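Local coordinates for protein dihydroorotase (Agrobacterium tumefaciens, PDB 2OGJ) that acts as a zinc-dependent esterase of the amidohydrolase family that deacetylates acetyl-(R)-mandelate in vitro, and acetyl glycolate less efficiently, at residues K310-D315 / E319-A324; D303-M308 / F375-A380. All coordinates share one frame; numbering follows the deposited sequence.

Contact 1: K310-D315 / E319-A324; sequences KLLSVD and ENVVEA
Leu311 and Leu312 meet Val321 in a small, buried, apolar contact between two successive helices, 304-313 and 318-323, in the later part of the amidohydrolase domain. A single methyl does the work: Val321 CG2 comes up beside the helix at the step between the two leucines, 4.2 Å from Leu312 N. It approaches Leu311 CB to 4.3 Å and Leu312 CD1 to 4.2 Å, so it touches the base of one side chain and the tip of the other. With chi1 at 173°, CG1 lies opposite the backbone N of Val321 and CG2 opposite the carbonyl carbon, which turns the second methyl to the leucines. No hydrogen bond crosses. Leu311 meets Val321 by its CB while its branched end leads away; it also packs on Ile288, as does Val321. Within 310-315, Ser313 OG donates to Lys310 O, tilted 28° from the carbonyl plane. The side chain of Leu311 lies about 12 Å from those of His231 and Asp291, two zinc ligands. The pair is consistent with the helices that follow the last barrel strand of a TIM-barrel amidohydrolase; here Leu312 and Val321 also pack on Phe375 of strand 368-382.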
ATOM      1  N   LYS A 310     -31.620  29.874  -6.051  1.00 48.98           N
ATOM      2  CA  LYS A 310     -30.627  30.259  -5.039  1.00 47.97           C
ATOM      3  C   LYS A 310     -29.613  31.235  -5.637  1.00 48.24           C
ATOM      4  O   LYS A 310     -29.185  32.188  -4.974  1.00 48.02           O
ATOM      5  CB  LYS A 310     -29.898  29.024  -4.490  1.00 45.74           C
ATOM      6  CG  LYS A 310     -30.798  28.052  -3.724  1.00 44.84           C
ATOM      7  CD  LYS A 310     -30.005  26.871  -3.191  1.00 42.86           C
ATOM      8  CE  LYS A 310     -30.890  25.916  -2.423  1.00 42.41           C
ATOM      9  NZ  LYS A 310     -30.194  24.624  -2.159  1.00 39.86           N
ATOM     10  N   LEU A 311     -29.232  30.999  -6.892  1.00 47.87           N
ATOM     11  CA  LEU A 311     -28.284  31.873  -7.564  1.00 46.59           C
ATOM     12  C   LEU A 311     -28.945  33.212  -7.830  1.00 45.80           C
ATOM     13  O   LEU A 311     -28.332  34.260  -7.670  1.00 44.17           O
ATOM     14  CB  LEU A 311     -27.806  31.250  -8.876  1.00 47.04           C
ATOM     15  CG  LEU A 311     -26.546  30.379  -8.826  1.00 47.09           C
ATOM     16  CD1 LEU A 311     -25.419  31.173  -8.171  1.00 45.86           C
ATOM     17  CD2 LEU A 311     -26.818  29.077  -8.072  1.00 45.24           C
ATOM     18  N   LEU A 312     -30.207  33.173  -8.232  1.00 46.34           N
ATOM     19  CA  LEU A 312     -30.960  34.394  -8.493  1.00 47.13           C
ATOM     20  C   LEU A 312     -31.097  35.198  -7.207  1.00 47.82           C
ATOM     21  O   LEU A 312     -31.163  36.418  -7.246  1.00 48.77           O
ATOM     22  CB  LEU A 312     -32.367  34.071  -9.013  1.00 46.72           C
ATOM     23  CG  LEU A 312     -33.164  35.277  -9.507  1.00 45.48           C
ATOM     24  CD1 LEU A 312     -32.619  35.687 -10.862  1.00 46.48           C
ATOM     25  CD2 LEU A 312     -34.627  34.927  -9.637  1.00 45.07           C
ATOM     26  N   SER A 313     -31.151  34.499  -6.076  1.00 48.63           N
ATOM     27  CA  SER A 313     -31.304  35.134  -4.776  1.00 49.94           C
ATOM     28  C   SER A 313     -30.030  35.809  -4.293  1.00 50.81           C
ATOM     29  O   SER A 313     -30.090  36.702  -3.456  1.00 52.61           O
ATOM     30  CB  SER A 313     -31.759  34.110  -3.734  1.00 50.64           C
ATOM     31  OG  SER A 313     -30.667  33.342  -3.260  1.00 52.90           O
ATOM     32  N   VAL A 314     -28.874  35.378  -4.784  1.00 51.44           N
ATOM     33  CA  VAL A 314     -27.633  36.020  -4.364  1.00 51.87           C
ATOM     34  C   VAL A 314     -27.120  36.933  -5.461  1.00 52.48           C
ATOM     35  O   VAL A 314     -25.918  37.075  -5.684  1.00 51.45           O
ATOM     36  CB  VAL A 314     -26.542  35.008  -3.950  1.00 52.62           C
ATOM     37  CG1 VAL A 314     -26.887  34.402  -2.587  1.00 49.79           C
ATOM     38  CG2 VAL A 314     -26.395  33.933  -5.007  1.00 52.01           C
ATOM     39  N   ASP A 315     -28.081  37.529  -6.156  1.00 53.65           N
ATOM     40  CA  ASP A 315     -27.835  38.505  -7.193  1.00 54.96           C
ATOM     41  C   ASP A 315     -27.224  38.116  -8.524  1.00 53.92           C
ATOM     42  O   ASP A 315     -26.339  38.804  -9.024  1.00 55.57           O
ATOM     43  CB  ASP A 315     -27.028  39.656  -6.602  1.00 59.72           C
ATOM     44  CG  ASP A 315     -27.652  40.999  -6.881  1.00 63.43           C
ATOM     45  OD1 ASP A 315     -28.829  41.190  -6.507  1.00 65.98           O
ATOM     46  OD2 ASP A 315     -26.969  41.865  -7.469  1.00 67.24           O
ATOM     47  N   GLU A 319     -31.350  36.905 -16.680  1.00 53.82           N
ATOM     48  CA  GLU A 319     -30.852  36.469 -17.976  1.00 55.85           C
ATOM     49  C   GLU A 319     -29.612  35.591 -17.908  1.00 55.14           C
ATOM     50  O   GLU A 319     -29.407  34.738 -18.768  1.00 55.08           O
ATOM     51  CB  GLU A 319     -30.575  37.688 -18.854  1.00 58.88           C
ATOM     52  CG  GLU A 319     -31.810  38.224 -19.542  1.00 65.22           C
ATOM     53  CD  GLU A 319     -32.078  37.547 -20.881  1.00 69.07           C
ATOM     54  OE1 GLU A 319     -31.390  36.548 -21.208  1.00 70.02           O
ATOM     55  OE2 GLU A 319     -32.985  38.018 -21.611  1.00 72.06           O
ATOM     56  N   ASN A 320     -28.788  35.774 -16.882  1.00 54.91           N
ATOM     57  CA  ASN A 320     -27.568  35.006 -16.769  1.00 54.34           C
ATOM     58  C   ASN A 320     -27.845  33.644 -16.167  1.00 52.60           C
ATOM     59  O   ASN A 320     -27.147  32.685 -16.498  1.00 51.45           O
ATOM     60  CB  ASN A 320     -26.517  35.806 -16.007  1.00 57.51           C
ATOM     61  CG  ASN A 320     -26.179  37.098 -16.725  1.00 59.50           C
ATOM     62  OD1 ASN A 320     -26.060  37.124 -17.952  1.00 20.57           O
ATOM     63  ND2 ASN A 320     -26.026  38.176 -15.967  1.00 20.56           N
ATOM     64  N   VAL A 321     -28.831  33.521 -15.300  1.00 52.35           N
ATOM     65  CA  VAL A 321     -29.146  32.229 -14.696  1.00 51.67           C
ATOM     66  C   VAL A 321     -29.712  31.298 -15.775  1.00 52.00           C
ATOM     67  O   VAL A 321     -29.362  30.115 -15.828  1.00 53.24           O
ATOM     68  CB  VAL A 321     -30.183  32.364 -13.524  1.00 50.66           C
ATOM     69  CG1 VAL A 321     -30.608  30.990 -13.052  1.00 50.16           C
ATOM     70  CG2 VAL A 321     -29.579  33.146 -12.347  1.00 48.67           C
ATOM     71  N   VAL A 322     -30.577  31.838 -16.631  1.00 50.90           N
ATOM     72  CA  VAL A 322     -31.194  31.070 -17.718  1.00 49.53           C
ATOM     73  C   VAL A 322     -30.100  30.598 -18.667  1.00 49.48           C
ATOM     74  O   VAL A 322     -30.128  29.484 -19.181  1.00 50.33           O
ATOM     75  CB  VAL A 322     -32.214  31.942 -18.543  1.00 48.18           C
ATOM     76  CG1 VAL A 322     -32.754  31.145 -19.740  1.00 45.17           C
ATOM     77  CG2 VAL A 322     -33.358  32.408 -17.656  1.00 42.16           C
ATOM     78  N   GLU A 323     -29.129  31.463 -18.896  1.00 49.75           N
ATOM     79  CA  GLU A 323     -28.028  31.145 -19.786  1.00 49.92           C
ATOM     80  C   GLU A 323     -27.090  30.095 -19.184  1.00 49.02           C
ATOM     81  O   GLU A 323     -26.537  29.261 -19.904  1.00 46.08           O
ATOM     82  CB  GLU A 323     -27.267  32.426 -20.086  1.00 52.45           C
ATOM     83  CG  GLU A 323     -25.901  32.205 -20.650  1.00 60.26           C
ATOM     84  CD  GLU A 323     -25.195  33.504 -20.930  1.00 63.74           C
ATOM     85  OE1 GLU A 323     -25.674  34.243 -21.821  1.00 67.57           O
ATOM     86  OE2 GLU A 323     -24.178  33.789 -20.255  1.00 64.69           O
ATOM     87  N   ALA A 324     -26.918  30.146 -17.864  1.00 48.56           N
ATOM     88  CA  ALA A 324     -26.056  29.211 -17.144  1.00 47.92           C
ATOM     89  C   ALA A 324     -26.785  27.887 -16.934  1.00 47.50           C
ATOM     90  O   ALA A 324     -26.432  27.086 -16.072  1.00 47.50           O
ATOM     91  CB  ALA A 324     -25.677  29.800 -15.811  1.00 46.31           C
TER

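Contact 2: D303-M308 / F375-A380; sequences DLATTM and FEPRYA
Met308, a selenomethionine here, sets its CB over one face of the Phe375 ring, while Ala305, one helical turn earlier, rests its methyl on the strand backbone. Met308 CB sits 4.2 Å from the Phe375 ring centroid, 27° off the normal, in a CH-pi contact. Beyond it SE lies oblique to the ring, a Met-aromatic contact, and a bend at chi3 (71°) returns CE to 3.8 Å from Phe375 CD2. The two side chains cross at about a right angle, CB touching the CD1/CE1 side of the ring and CE the CD2/CE2 side. Ala305 CB meets Phe375 O at 3.5 Å and Pro377 CD at 3.6 Å. This small side chain brings helix and strand close: their axes approach to 7.5 Å and run roughly antiparallel, at 151°. No direct hydrogen bond joins the two segments, but Ser309 OG is hydrogen-bonded to both Ala305 O and Phe375 N and so bridges them. The helix start is fixed by Asp303 at the N-cap. Its OD2 receives Thr306 N at 2.9 Å and, from the other face of the carboxylate, Thr306 OG1 at 2.6 Å, while OD1 takes Tyr392 N. Around this core, Trp73 of strand 68-75 packs on Ala305 and Met308, Leu354 of strand 348-362 touches Phe375, and Val321 of helix 318-323 packs against both Met308 and Phe375.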
ATOM      1  N   ASP A 303     -34.034  20.358  -6.944  1.00 46.52           N
ATOM      2  CA  ASP A 303     -34.029  20.240  -8.380  1.00 43.96           C
ATOM      3  C   ASP A 303     -33.315  21.443  -8.970  1.00 42.79           C
ATOM      4  O   ASP A 303     -32.960  22.367  -8.250  1.00 39.95           O
ATOM      5  CB  ASP A 303     -35.463  20.166  -8.882  1.00 43.71           C
ATOM      6  CG  ASP A 303     -36.366  21.218  -8.237  1.00 43.69           C
ATOM      7  OD1 ASP A 303     -37.569  20.929  -8.090  1.00 44.17           O
ATOM      8  OD2 ASP A 303     -35.894  22.325  -7.882  1.00 43.99           O
ATOM      9  N   LEU A 304     -33.099  21.416 -10.279  1.00 42.64           N
ATOM     10  CA  LEU A 304     -32.419  22.499 -10.971  1.00 43.35           C
ATOM     11  C   LEU A 304     -33.101  23.854 -10.749  1.00 44.24           C
ATOM     12  O   LEU A 304     -32.427  24.874 -10.543  1.00 44.19           O
ATOM     13  CB  LEU A 304     -32.354  22.192 -12.467  1.00 39.38           C
ATOM     14  CG  LEU A 304     -31.422  23.094 -13.258  1.00 37.17           C
ATOM     15  CD1 LEU A 304     -30.009  22.878 -12.729  1.00 38.33           C
ATOM     16  CD2 LEU A 304     -31.510  22.801 -14.758  1.00 38.07           C
ATOM     17  N   ALA A 305     -34.434  23.863 -10.794  1.00 43.81           N
ATOM     18  CA  ALA A 305     -35.191  25.099 -10.611  1.00 43.87           C
ATOM     19  C   ALA A 305     -34.867  25.753  -9.262  1.00 44.74           C
ATOM     20  O   ALA A 305     -34.641  26.961  -9.188  1.00 44.71           O
ATOM     21  CB  ALA A 305     -36.696  24.820 -10.731  1.00 43.68           C
ATOM     22  N   THR A 306     -34.832  24.960  -8.194  1.00 44.19           N
ATOM     23  CA  THR A 306     -34.513  25.505  -6.881  1.00 44.24           C
ATOM     24  C   THR A 306     -33.077  26.050  -6.873  1.00 44.05           C
ATOM     25  O   THR A 306     -32.793  27.079  -6.255  1.00 43.52           O
ATOM     26  CB  THR A 306     -34.649  24.425  -5.771  1.00 44.84           C
ATOM     27  OG1 THR A 306     -35.979  23.895  -5.762  1.00 42.55           O
ATOM     28  CG2 THR A 306     -34.333  25.025  -4.395  1.00 45.54           C
ATOM     29  N   THR A 307     -32.182  25.350  -7.566  1.00 43.56           N
ATOM     30  CA  THR A 307     -30.783  25.740  -7.635  1.00 43.63           C
ATOM     31  C   THR A 307     -30.678  27.048  -8.408  1.00 44.44           C
ATOM     32  O   THR A 307     -29.856  27.915  -8.064  1.00 44.63           O
ATOM     33  CB  THR A 307     -29.932  24.614  -8.324  1.00 44.37           C
ATOM     34  OG1 THR A 307     -29.991  23.422  -7.530  1.00 44.96           O
ATOM     35  CG2 THR A 307     -28.462  25.024  -8.493  1.00 39.66           C
HETATM   36  N   MSE A 308     -31.501  27.196  -9.452  1.00 44.13           N
HETATM   37  CA  MSE A 308     -31.498  28.427 -10.246  1.00 42.77           C
HETATM   38  C   MSE A 308     -32.017  29.565  -9.356  1.00 43.64           C
HETATM   39  O   MSE A 308     -31.565  30.693  -9.464  1.00 41.38           O
HETATM   40  CB  MSE A 308     -32.398  28.282 -11.476  1.00 44.11           C
HETATM   41  CG  MSE A 308     -31.967  27.206 -12.472  1.00 45.39           C
HETATM   42 SE   MSE A 308     -33.244  26.720 -13.688  1.00 45.34          SE
HETATM   43  CE  MSE A 308     -33.288  28.115 -14.678  1.00 41.28           C
ATOM     44  N   PHE A 375     -38.094  29.906  -9.807  1.00 50.50           N
ATOM     45  CA  PHE A 375     -38.222  29.380 -11.141  1.00 49.52           C
ATOM     46  C   PHE A 375     -39.135  28.190 -10.914  1.00 49.50           C
ATOM     47  O   PHE A 375     -38.915  27.388 -10.000  1.00 47.66           O
ATOM     48  CB  PHE A 375     -36.878  28.934 -11.708  1.00 48.46           C
ATOM     49  CG  PHE A 375     -36.004  30.069 -12.134  1.00 48.13           C
ATOM     50  CD1 PHE A 375     -35.206  30.735 -11.206  1.00 47.54           C
ATOM     51  CD2 PHE A 375     -36.000  30.494 -13.462  1.00 47.67           C
ATOM     52  CE1 PHE A 375     -34.416  31.812 -11.591  1.00 48.75           C
ATOM     53  CE2 PHE A 375     -35.214  31.570 -13.862  1.00 47.94           C
ATOM     54  CZ  PHE A 375     -34.418  32.232 -12.924  1.00 49.90           C
ATOM     55  N   GLU A 376     -40.188  28.109 -11.716  1.00 50.66           N
ATOM     56  CA  GLU A 376     -41.137  27.018 -11.589  1.00 51.11           C
ATOM     57  C   GLU A 376     -41.478  26.433 -12.964  1.00 49.43           C
ATOM     58  O   GLU A 376     -42.254  27.011 -13.725  1.00 48.90           O
ATOM     59  CB  GLU A 376     -42.395  27.515 -10.874  1.00 51.12           C
ATOM     60  CG  GLU A 376     -43.051  26.446 -10.031  1.00 56.92           C
ATOM     61  CD  GLU A 376     -42.989  26.747  -8.537  1.00 59.89           C
ATOM     62  OE1 GLU A 376     -42.134  27.561  -8.124  1.00 61.93           O
ATOM     63  OE2 GLU A 376     -43.789  26.160  -7.768  1.00 60.87           O
ATOM     64  N   PRO A 377     -40.873  25.281 -13.304  1.00 48.86           N
ATOM     65  CA  PRO A 377     -41.131  24.644 -14.597  1.00 46.99           C
ATOM     66  C   PRO A 377     -42.571  24.177 -14.746  1.00 45.46           C
ATOM     67  O   PRO A 377     -43.170  23.679 -13.799  1.00 45.41           O
ATOM     68  CB  PRO A 377     -40.119  23.496 -14.631  1.00 46.92           C
ATOM     69  CG  PRO A 377     -39.879  23.183 -13.211  1.00 47.05           C
ATOM     70  CD  PRO A 377     -39.837  24.542 -12.560  1.00 47.74           C
ATOM     71  N   ARG A 378     -43.110  24.362 -15.949  1.00 46.78           N
ATOM     72  CA  ARG A 378     -44.489  23.993 -16.314  1.00 44.35           C
ATOM     73  C   ARG A 378     -44.521  22.850 -17.314  1.00 43.18           C
ATOM     74  O   ARG A 378     -45.160  21.818 -17.078  1.00 44.39           O
ATOM     75  CB  ARG A 378     -45.203  25.219 -16.845  1.00 43.12           C
ATOM     76  CG  ARG A 378     -46.108  25.869 -15.827  1.00 42.35           C
ATOM     77  CD  ARG A 378     -45.338  26.341 -14.625  1.00 41.52           C
ATOM     78  NE  ARG A 378     -46.054  27.426 -13.961  1.00 44.15           N
ATOM     79  CZ  ARG A 378     -46.355  27.473 -12.667  1.00 44.67           C
ATOM     80  NH1 ARG A 378     -46.011  26.490 -11.850  1.00 45.13           N
ATOM     81  NH2 ARG A 378     -47.005  28.522 -12.192  1.00 47.02           N
ATOM     82  N   TYR A 379     -43.826  23.015 -18.402  1.00 44.23           N
ATOM     83  CA  TYR A 379     -43.788  21.959 -19.390  1.00 44.82           C
ATOM     84  C   TYR A 379     -42.464  21.844 -20.014  1.00 44.14           C
ATOM     85  O   TYR A 379     -41.790  22.844 -20.286  1.00 42.22           O
ATOM     86  CB  TYR A 379     -44.667  22.231 -20.602  1.00 44.75           C
ATOM     87  CG  TYR A 379     -46.109  22.472 -20.243  1.00 47.09           C
ATOM     88  CD1 TYR A 379     -46.556  23.727 -19.851  1.00 46.06           C
ATOM     89  CD2 TYR A 379     -47.008  21.427 -20.313  1.00 47.96           C
ATOM     90  CE1 TYR A 379     -47.863  23.944 -19.542  1.00 47.10           C
ATOM     91  CE2 TYR A 379     -48.343  21.629 -19.988  1.00 47.06           C
ATOM     92  CZ  TYR A 379     -48.765  22.895 -19.600  1.00 48.15           C
ATOM     93  OH  TYR A 379     -50.096  23.111 -19.260  1.00 49.13           O
ATOM     94  N   ALA A 380     -42.140  20.590 -20.226  1.00 44.88           N
ATOM     95  CA  ALA A 380     -40.966  20.262 -20.958  1.00 46.35           C
ATOM     96  C   ALA A 380     -41.472  19.569 -22.183  1.00 46.17           C
ATOM     97  O   ALA A 380     -42.075  18.500 -22.112  1.00 48.63           O
ATOM     98  CB  ALA A 380     -40.031  19.349 -20.188  1.00 45.68           C
TER

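Overall arrangement
From the N-terminal side, the chain enters helix 304-313, whose first half serves contact 2 and whose later part serves contact 1. A few residues later helix 318-323 folds back and closes contact 1, a short local loop. The chain then makes helix 327-332 and strand 348-362, and contact 2 closes a much longer loop on the antiparallel strand 368-382; contact 1 lies entirely within it. The two meet directly: Val321 CG1 packs on Met308 CB at 3.6 Å and on Phe375 CZ at 4.0 Å, and Leu312 CD2 on Phe375 CE1 at 3.7 Å. Phe375 is thereby shared by both helices, making one apolar cluster that ties the helix pair to strand 368-382.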